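Local coordinates for acetyltransferase (Vibrio fischeri, PDB 3JVN), which is probably an acyltransferase of the GNAT family, likely an acetyltransferase, although its acceptor substrate is not established, at residues Ala8-Ile11 and Asp12-Cys15; His24-His27 and His28-Cys31; Val60-Asp64 and Asp65-Gly69; Glu103-Ala106 and Glu107-Met110; Glu114-Leu117 and Lys118-Val122. All coordinates share one frame; numbering follows the deposited sequence.

Interaction 1 of 5, residues Ala8-Ile11 and Asp12-Cys15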
# COMPACT_ATOMS: atom_id res chain seq x y z
N ALA A 8 -9.79 19.54 13.62
CA ALA A 8 -10.45 20.69 13.02
C ALA A 8 -11.96 20.66 13.21
O ALA A 8 -12.54 19.65 13.61
CB ALA A 8 -10.12 20.75 11.54
N LYS A 9 -12.59 21.79 12.94
CA LYS A 9 -14.03 21.93 13.08
C LYS A 9 -14.59 22.74 11.93
O LYS A 9 -13.85 23.39 11.18
CB LYS A 9 -14.37 22.63 14.40
CG LYS A 9 -13.96 21.88 15.66
CD LYS A 9 -14.57 22.54 16.89
CE LYS A 9 -14.12 24.00 17.02
NZ LYS A 9 -14.86 24.77 18.06
N GLU A 10 -15.91 22.70 11.78
CA GLU A 10 -16.59 23.43 10.73
C GLU A 10 -16.28 24.93 10.82
O GLU A 10 -16.36 25.65 9.82
CB GLU A 10 -18.10 23.17 10.84
CG GLU A 10 -18.92 23.61 9.63
CD GLU A 10 -20.42 23.40 9.82
OE1 GLU A 10 -20.97 23.91 10.82
OE2 GLU A 10 -21.05 22.74 8.95
N ILE A 11 -15.91 25.38 12.02
CA ILE A 11 -15.58 26.78 12.30
C ILE A 11 -14.22 27.23 11.75
O ILE A 11 -13.91 28.42 11.74
CB ILE A 11 -15.56 27.05 13.84
CG1 ILE A 11 -14.50 26.18 14.52
CG2 ILE A 11 -16.93 26.74 14.43
CD1 ILE A 11 -13.52 26.94 15.43
N ASP A 12 -13.41 26.28 11.30
CA ASP A 12 -12.10 26.61 10.76
C ASP A 12 -12.08 26.55 9.23
O ASP A 12 -11.08 26.91 8.60
CB ASP A 12 -11.06 25.66 11.33
CG ASP A 12 -11.13 25.55 12.84
OD1 ASP A 12 -10.85 26.55 13.54
OD2 ASP A 12 -11.47 24.44 13.32
N LEU A 13 -13.17 26.09 8.63
CA LEU A 13 -13.24 25.99 7.17
C LEU A 13 -12.82 27.30 6.49
O LEU A 13 -12.17 27.28 5.45
CB LEU A 13 -14.66 25.60 6.72
CG LEU A 13 -15.04 24.12 6.95
CD1 LEU A 13 -16.45 23.85 6.45
CD2 LEU A 13 -14.03 23.22 6.23
N TYR A 14 -13.19 28.42 7.10
CA TYR A 14 -12.85 29.72 6.54
C TYR A 14 -11.32 29.90 6.52
O TYR A 14 -10.74 30.25 5.49
CB TYR A 14 -13.53 30.83 7.36
CG TYR A 14 -13.55 32.17 6.67
CD1 TYR A 14 -14.56 32.51 5.77
CD2 TYR A 14 -12.51 33.08 6.87
CE1 TYR A 14 -14.54 33.73 5.08
CE2 TYR A 14 -12.47 34.29 6.18
CZ TYR A 14 -13.49 34.61 5.29
OH TYR A 14 -13.41 35.81 4.61
N CYS A 15 -10.67 29.64 7.66
CA CYS A 15 -9.22 29.76 7.79
C CYS A 15 -8.53 28.79 6.84
O CYS A 15 -7.59 29.14 6.12
CB CYS A 15 -8.78 29.41 9.21
SG CYS A 15 -9.80 30.16 10.49
O HOH W 1 -15.37 28.80 8.96
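K9 and D12 close the turn that carries the chain from strand 4-7 into helix 13-30, the entrance to the first helix of this GNAT-family fold. Two bonds run between them in opposite senses. The amide of D12 donates to K9 O at 2.9 Å, approaching from well above the carbonyl plane, while the amide of K9 donates to D12 OD2, also at 2.9 Å but more bent (138° at the hydrogen). OD2 receives it on its anti lone pair, the one turned away from OD1. The carboxylate can reach back this way because CG of D12 stands beside its own backbone N (chi1 -50°). I11 runs alongside D12 and points the same way, which gives the carboxylate an aliphatic flank. E10 and L13 also cross, CG of the glutamate lying 4.0 Å from CD1 of the leucine. The amide of L13 makes a weak bond to E10 O. One water accepts from Y14 N at 2.9 Å, linking the loop residues E10 and I11 weakly, through their carbonyls, to the start of the helix at Y14. R6 forms a salt bridge to D12 OD2, fixing the turn to the end of strand 4-7. A8 pairs through its backbone with V58, D12 and C15 rest on I67 of strand 67-79, and L13 packs against A48 and L51 of helix 47-52.

Interaction 2 of 5, residues His24-His27 and His28-Cys31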
# COMPACT_ATOMS: atom_id res chain seq x y z
N HIS A 24 -1.01 25.62 -1.65
CA HIS A 24 -0.99 25.41 -3.09
C HIS A 24 -0.24 26.51 -3.82
O HIS A 24 0.39 26.25 -4.85
CB HIS A 24 -2.42 25.33 -3.61
CG HIS A 24 -3.16 24.13 -3.11
ND1 HIS A 24 -4.54 24.06 -3.12
CD2 HIS A 24 -2.72 22.97 -2.59
CE1 HIS A 24 -4.91 22.89 -2.62
NE2 HIS A 24 -3.83 22.21 -2.29
N ASP A 25 -0.30 27.73 -3.30
CA ASP A 25 0.38 28.84 -3.95
C ASP A 25 1.89 28.62 -3.97
O ASP A 25 2.52 28.69 -5.02
CB ASP A 25 0.08 30.15 -3.23
CG ASP A 25 0.58 31.35 -3.99
OD1 ASP A 25 -0.02 31.67 -5.03
OD2 ASP A 25 1.58 31.97 -3.58
N GLU A 26 2.46 28.37 -2.79
CA GLU A 26 3.89 28.14 -2.66
C GLU A 26 4.31 26.92 -3.49
O GLU A 26 5.44 26.84 -3.96
CB GLU A 26 4.26 27.94 -1.19
CG GLU A 26 3.77 29.06 -0.26
CD GLU A 26 3.93 28.75 1.22
OE1 GLU A 26 3.42 29.53 2.06
OE2 GLU A 26 4.56 27.72 1.56
N HIS A 27 3.39 25.98 -3.67
CA HIS A 27 3.67 24.78 -4.45
C HIS A 27 4.00 25.16 -5.89
O HIS A 27 4.99 24.70 -6.46
CB HIS A 27 2.46 23.83 -4.41
CG HIS A 27 2.55 22.77 -3.36
ND1 HIS A 27 3.34 22.89 -2.23
CD2 HIS A 27 1.96 21.56 -3.26
CE1 HIS A 27 3.23 21.81 -1.49
NE2 HIS A 27 2.39 20.98 -2.09
N HIS A 28 3.16 26.01 -6.47
CA HIS A 28 3.32 26.49 -7.84
C HIS A 28 4.51 27.43 -7.99
O HIS A 28 4.86 27.84 -9.10
CB HIS A 28 2.05 27.22 -8.28
CG HIS A 28 1.94 27.43 -9.75
ND1 HIS A 28 1.74 26.39 -10.63
CD2 HIS A 28 2.04 28.55 -10.50
CE1 HIS A 28 1.72 26.86 -11.87
NE2 HIS A 28 1.90 28.17 -11.82
N GLN A 29 5.14 27.79 -6.88
CA GLN A 29 6.29 28.69 -6.90
C GLN A 29 7.64 27.98 -6.83
O GLN A 29 8.68 28.56 -7.17
CB GLN A 29 6.15 29.72 -5.77
CG GLN A 29 5.08 30.79 -6.07
CD GLN A 29 4.86 31.77 -4.93
OE1 GLN A 29 4.24 32.82 -5.12
NE2 GLN A 29 5.35 31.44 -3.74
N GLN A 30 7.65 26.73 -6.36
CA GLN A 30 8.89 25.95 -6.31
C GLN A 30 8.99 25.17 -7.61
O GLN A 30 9.95 25.30 -8.37
CB GLN A 30 8.89 24.97 -5.13
CG GLN A 30 9.26 25.58 -3.79
CD GLN A 30 8.04 26.02 -3.00
OE1 GLN A 30 7.13 25.23 -2.73
NE2 GLN A 30 8.02 27.29 -2.60
N CYS A 31 7.97 24.35 -7.87
CA CYS A 31 7.92 23.54 -9.08
C CYS A 31 6.67 23.92 -9.87
O CYS A 31 5.65 23.23 -9.82
CB CYS A 31 7.88 22.05 -8.70
SG CYS A 31 7.67 20.91 -10.09
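H24 and H28, one turn apart near the C-terminal end of helix 13-30, are joined by the regular helical bond of this contact, from H28 N to H24 O, 3.2 Å long and 157° at the hydrogen. That turn is the compact part. The CB of H28 lies 3.6 Å from D25 O, while the imidazole leads off from the helix, with CG anti to the backbone N (chi1 -165°). The last turn is only weakly bonded. C31 N reaches H27 O at 3.3 Å, and the amide of Q30 makes a second weak bond to the same oxygen; a further one from Q30 N to E26 O is doubtful, since the place of that carbonyl is less sure. The side chains around this end are looser still and mostly face solvent. D25 and Q29 cross obliquely, CG of Q29 passing 3.5 Å from D25 O. Q30 bends at chi2 and folds back over the E26 carbonyl, though its exact placing there is doubtful. In contrast, the extended chain of E26 carries its carboxylate away from the helix end to the hydroxyl of Y95, with a weak, long ion pair to R101, and H24 NE2 bonds to E93. The bonds to Y95 and E93 attach the helix to strand 86-96. Such a weakly bonded C-terminal turn ends the first helix of this GNAT fold; in many relatives the region following that helix borders the acceptor-substrate site.

Interaction 3 of 5, residues Val60-Asp64 and Asp65-Gly69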
# COMPACT_ATOMS: atom_id res chain seq x y z
N VAL A 60 -5.32 20.70 13.29
CA VAL A 60 -4.75 22.04 13.19
C VAL A 60 -3.90 22.39 14.41
O VAL A 60 -4.11 21.86 15.51
CB VAL A 60 -5.87 23.13 13.02
CG1 VAL A 60 -6.50 23.03 11.64
CG2 VAL A 60 -6.92 22.97 14.11
N ALA A 61 -2.94 23.29 14.21
CA ALA A 61 -2.06 23.77 15.27
C ALA A 61 -2.53 25.19 15.59
O ALA A 61 -2.48 26.07 14.73
CB ALA A 61 -0.62 23.78 14.80
N GLU A 62 -3.01 25.41 16.81
CA GLU A 62 -3.51 26.73 17.22
C GLU A 62 -2.54 27.33 18.23
O GLU A 62 -2.27 26.75 19.28
CB GLU A 62 -4.91 26.59 17.85
CG GLU A 62 -5.94 27.63 17.39
CD GLU A 62 -7.36 27.33 17.89
OE1 GLU A 62 -8.30 28.03 17.46
OE2 GLU A 62 -7.52 26.41 18.71
N MSE A 63 -1.99 28.50 17.90
CA MSE A 63 -1.05 29.16 18.79
C MSE A 63 -1.81 29.92 19.88
O MSE A 63 -1.97 29.42 21.00
CB MSE A 63 -0.15 30.11 18.01
CG MSE A 63 0.92 30.79 18.87
SE MSE A 63 1.99 29.52 19.88
CE MSE A 63 3.53 29.38 18.69
N ASP A 64 -2.26 31.12 19.55
CA ASP A 64 -3.00 31.94 20.50
C ASP A 64 -4.49 31.69 20.35
O ASP A 64 -5.15 31.18 21.26
CB ASP A 64 -2.68 33.43 20.28
CG ASP A 64 -1.93 34.05 21.44
OD1 ASP A 64 -2.52 34.13 22.54
OD2 ASP A 64 -0.75 34.44 21.27
N ASP A 65 -5.02 32.07 19.19
CA ASP A 65 -6.42 31.88 18.87
C ASP A 65 -6.49 31.82 17.35
O ASP A 65 -7.57 31.85 16.76
CB ASP A 65 -7.27 33.05 19.37
CG ASP A 65 -8.17 32.66 20.54
OD1 ASP A 65 -8.95 31.70 20.38
OD2 ASP A 65 -8.11 33.33 21.60
N VAL A 66 -5.32 31.74 16.74
CA VAL A 66 -5.20 31.67 15.29
C VAL A 66 -4.55 30.34 14.87
O VAL A 66 -3.62 29.85 15.50
CB VAL A 66 -4.36 32.87 14.76
CG1 VAL A 66 -3.01 32.93 15.46
CG2 VAL A 66 -4.17 32.77 13.25
N ILE A 67 -5.08 29.76 13.80
CA ILE A 67 -4.57 28.49 13.28
C ILE A 67 -3.32 28.76 12.45
O ILE A 67 -3.39 29.38 11.39
CB ILE A 67 -5.62 27.80 12.41
CG1 ILE A 67 -6.90 27.60 13.22
CG2 ILE A 67 -5.07 26.48 11.90
CD1 ILE A 67 -8.08 27.10 12.42
N ILE A 68 -2.17 28.29 12.94
CA ILE A 68 -0.91 28.50 12.23
C ILE A 68 -0.44 27.26 11.48
O ILE A 68 0.67 27.23 10.95
CB ILE A 68 0.21 28.99 13.20
CG1 ILE A 68 0.24 28.15 14.49
CG2 ILE A 68 0.01 30.47 13.53
CD1 ILE A 68 0.93 26.81 14.35
N GLY A 69 -1.29 26.25 11.42
CA GLY A 69 -0.92 25.04 10.71
C GLY A 69 -1.99 23.96 10.73
O GLY A 69 -2.90 23.99 11.55
O HOH W 2 -9.19 29.56 15.70
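Backbone pairing across a beta hairpin joins V60-D64 to D65-G69, where strand 56-62 turns back into strand 67-79. M63 N donates to V66 O at 3.2 Å and closes the loop; deeper in, A61 N gives a bond of 2.8 Å to G69 O, and I68 N one of 2.9 Å to A61 O. I68 and G69 thus both face A61, a classic beta bulge that offsets the register, and the short strand segments run at 128° to each other rather than squarely antiparallel. The isoleucine at the bulge folds over its partner: CG1 sits between its own backbone N and carbonyl carbon (chi1 46°), and with chi2 at 79° this lays CD1 over A61 CB. V105 of helix 105-118 covers this pair. On the other face V60 and I67 cross, V60 CB 3.6 Å from I67 CG2, and L16, C15 and L19 of helix 13-30 pack against them. E62, opposite I67 in a non-hydrogen-bonded pair, extends to R6, whose NH2 makes a salt bridge with OE2. A water spans the hairpin end, donating to E62 OE1 and, at 3.0 Å, to D65 O.

Interaction 4 of 5, residues Glu103-Ala106 and Glu107-Met110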
# COMPACT_ATOMS: atom_id res chain seq x y z
N GLU A 103 9.92 25.19 14.11
CA GLU A 103 9.49 25.27 15.50
C GLU A 103 8.90 23.94 16.00
O GLU A 103 8.34 23.88 17.09
CB GLU A 103 8.47 26.40 15.65
CG GLU A 103 8.11 26.76 17.08
CD GLU A 103 7.51 28.15 17.18
OE1 GLU A 103 7.13 28.56 18.30
OE2 GLU A 103 7.42 28.82 16.14
N GLY A 104 9.03 22.90 15.18
CA GLY A 104 8.53 21.59 15.55
C GLY A 104 7.03 21.40 15.47
O GLY A 104 6.50 20.40 15.96
N VAL A 105 6.34 22.36 14.86
CA VAL A 105 4.89 22.28 14.71
C VAL A 105 4.50 21.15 13.75
O VAL A 105 3.42 20.56 13.88
CB VAL A 105 4.32 23.62 14.20
CG1 VAL A 105 2.81 23.59 14.22
CG2 VAL A 105 4.85 24.75 15.07
N ALA A 106 5.38 20.85 12.81
CA ALA A 106 5.13 19.77 11.86
C ALA A 106 5.11 18.43 12.60
O ALA A 106 4.17 17.65 12.44
CB ALA A 106 6.20 19.76 10.78
N GLU A 107 6.14 18.17 13.41
CA GLU A 107 6.23 16.93 14.18
C GLU A 107 5.03 16.73 15.07
O GLU A 107 4.50 15.63 15.17
CB GLU A 107 7.52 16.87 15.04
CG GLU A 107 7.60 15.64 15.99
CD GLU A 107 9.03 15.27 16.47
OE1 GLU A 107 9.87 14.85 15.63
OE2 GLU A 107 9.30 15.38 17.69
N GLN A 108 4.57 17.79 15.73
CA GLN A 108 3.41 17.65 16.60
C GLN A 108 2.13 17.39 15.80
O GLN A 108 1.14 16.92 16.36
CB GLN A 108 3.27 18.88 17.52
CG GLN A 108 3.44 20.21 16.83
CD GLN A 108 3.64 21.35 17.81
OE1 GLN A 108 4.53 21.32 18.66
NE2 GLN A 108 2.81 22.38 17.69
N LEU A 109 2.16 17.68 14.50
CA LEU A 109 1.02 17.43 13.63
C LEU A 109 1.12 16.00 13.11
O LEU A 109 0.13 15.26 13.09
CB LEU A 109 0.99 18.42 12.46
CG LEU A 109 0.57 19.87 12.77
CD1 LEU A 109 0.80 20.73 11.54
CD2 LEU A 109 -0.89 19.91 13.17
N MSE A 110 2.31 15.61 12.67
CA MSE A 110 2.54 14.26 12.18
C MSE A 110 2.36 13.29 13.34
O MSE A 110 1.97 12.14 13.16
CB MSE A 110 3.97 14.12 11.64
CG MSE A 110 4.18 14.58 10.20
SE MSE A 110 3.27 13.43 8.89
CE MSE A 110 3.49 11.74 9.84
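V105 and Q108 meet in the first turn of helix 105-118, where the backbone acceptors begin to be taken up. G104 O accepts from Q108 N at 3.3 Å, the donor tilted 23° from the carbonyl plane. V105 O gets a weak, bent bond from L109 N. A106 O accepts two amides: M110 N at 2.8 Å, nearly in line with the carbonyl, and L109 N at 2.9 Å, from above its plane. L109 N thus divides itself between two carbonyls. The Q108 side chain folds back along the helix toward its start: a chi1 of 45° leaves CG flanked by both backbone branches, and the amide crosses V105, with NE2 3.7 Å from V105 CG1. L109 and M110 turn inward, onto L94 and I71, and V105 packs on I68, so the helix lies on strands 67-79 and 86-96. G104, with positive phi, and A106 are the glycine and final alanine of the Q/R-x-x-G-x-G/A signature of GNAT proteins. In relatives this loop and helix start hold the pyrophosphate of acetyl-CoA with backbone amides, a role this segment probably shares as part of the beta-alpha-beta unit.

Interaction 5 of 5, residues Glu114-Leu117 and Lys118-Val122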
# COMPACT_ATOMS: atom_id res chain seq x y z
N GLU A 114 -0.65 10.24 13.44
CA GLU A 114 -0.17 8.87 13.65
C GLU A 114 -0.83 8.27 14.90
O GLU A 114 -1.01 7.06 14.99
CB GLU A 114 1.35 8.85 13.82
CG GLU A 114 2.15 9.36 12.63
CD GLU A 114 3.65 9.36 12.91
OE1 GLU A 114 4.42 9.87 12.06
OE2 GLU A 114 4.06 8.85 13.97
N GLN A 115 -1.17 9.11 15.86
CA GLN A 115 -1.81 8.61 17.07
C GLN A 115 -3.11 7.93 16.68
O GLN A 115 -3.34 6.77 17.01
CB GLN A 115 -2.08 9.76 18.02
CG GLN A 115 -2.59 9.35 19.38
CD GLN A 115 -3.05 10.55 20.19
OE1 GLN A 115 -4.10 11.13 19.91
NE2 GLN A 115 -2.26 10.93 21.19
N GLU A 116 -3.97 8.67 15.97
CA GLU A 116 -5.25 8.14 15.51
C GLU A 116 -5.07 6.97 14.55
O GLU A 116 -5.83 6.01 14.56
CB GLU A 116 -6.07 9.24 14.84
CG GLU A 116 -6.93 10.03 15.81
CD GLU A 116 -8.22 9.32 16.15
OE1 GLU A 116 -9.12 9.26 15.28
OE2 GLU A 116 -8.34 8.79 17.28
N LEU A 117 -4.04 7.07 13.71
CA LEU A 117 -3.74 6.02 12.76
C LEU A 117 -3.40 4.73 13.47
O LEU A 117 -4.00 3.69 13.21
CB LEU A 117 -2.57 6.46 11.88
CG LEU A 117 -2.95 6.62 10.42
CD1 LEU A 117 -4.34 7.25 10.29
CD2 LEU A 117 -1.90 7.47 9.73
N LYS A 118 -2.42 4.81 14.37
CA LYS A 118 -1.94 3.67 15.15
C LYS A 118 -3.06 2.98 15.91
O LYS A 118 -3.17 1.75 15.87
CB LYS A 118 -0.89 4.11 16.17
CG LYS A 118 0.56 3.91 15.71
CD LYS A 118 1.14 5.13 14.99
CE LYS A 118 1.60 6.21 15.97
NZ LYS A 118 2.69 5.73 16.87
N ASP A 119 -3.89 3.75 16.60
CA ASP A 119 -4.96 3.11 17.34
C ASP A 119 -6.11 2.64 16.45
O ASP A 119 -7.08 2.07 16.93
CB ASP A 119 -5.41 4.01 18.51
CG ASP A 119 -6.00 5.31 18.04
OD1 ASP A 119 -6.07 6.25 18.86
OD2 ASP A 119 -6.40 5.37 16.87
N TYR A 120 -5.99 2.88 15.14
CA TYR A 120 -6.99 2.43 14.17
C TYR A 120 -6.44 1.22 13.42
O TYR A 120 -6.97 0.81 12.38
CB TYR A 120 -7.34 3.51 13.14
CG TYR A 120 -8.63 4.23 13.44
CD1 TYR A 120 -8.65 5.32 14.30
CD2 TYR A 120 -9.84 3.77 12.92
CE1 TYR A 120 -9.84 5.93 14.66
CE2 TYR A 120 -11.05 4.37 13.26
CZ TYR A 120 -11.04 5.46 14.14
OH TYR A 120 -12.23 6.06 14.49
N GLY A 121 -5.35 0.67 13.94
CA GLY A 121 -4.71 -0.49 13.34
C GLY A 121 -4.29 -0.36 11.88
O GLY A 121 -4.50 -1.29 11.10
N VAL A 122 -3.69 0.76 11.50
CA VAL A 122 -3.25 0.89 10.10
C VAL A 122 -1.98 0.09 9.85
O VAL A 122 -1.01 0.17 10.60
CB VAL A 122 -3.00 2.36 9.69
CG1 VAL A 122 -4.28 3.17 9.83
CG2 VAL A 122 -1.86 2.95 10.51
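At the C-terminal end of helix 105-118, L117 and V122 bracket a type I turn running from K118 to G121, closed by G121 N on K118 O at 3.1 Å. V122 N reaches back weakly to L117 O and G121 takes a left-handed backbone conformation, which together fit a Schellman motif. L117 O also accepts from Y120 N at 2.9 Å, from above the carbonyl plane, and D119 N still makes a straight helical bond to Q115 O. The apolar contact expected of the motif is present: L117 CG lies 3.7 Å from V122 CG1 as the two side chains cross. E116 runs alongside Y120, its OE1 3.5 Å from Y120 CE1, with the carboxylate and ring planes 77° apart; the E116 carbonyl oxygen meets the ring at its edge. D119, with a chi1 of 64°, turns its carboxylate back over the helix, to within 3.8 Å of E116 OE2 measured from D119 OD1, a proximity of like charges that could raise the pKa of either. K118 lies beside E114, its exact placing uncertain, and its NZ stays beyond salt-bridge distance of E114 OE2. Inward, L117 and V122 pack on A89 of strand 86-96 and F75 of strand 67-79; Y120 meets the F75 ring and M87, while E116 and L117 touch M57 of strand 56-62.

Overall arrangement
From the N terminus the five contacts follow in series, none enclosing or crossing another, and each closes only a local turn. Interaction 1 opens helix 13-30 and interaction 2 ends it, their centres about 23 Å apart. Interaction 3 closes the hairpin of strands 56-62 and 67-79 and is the meeting point: I67 touches D12 and C15 of interaction 1, while A61 and I68 meet V105 of interaction 4 from the other face of the sheet. Interactions 4 and 5 stand at the start and end of helix 105-118, centres about 17 Å apart. The sheet thus lies between the two helices, and interactions 2 and 5 lie on opposite sides of the chain's centre.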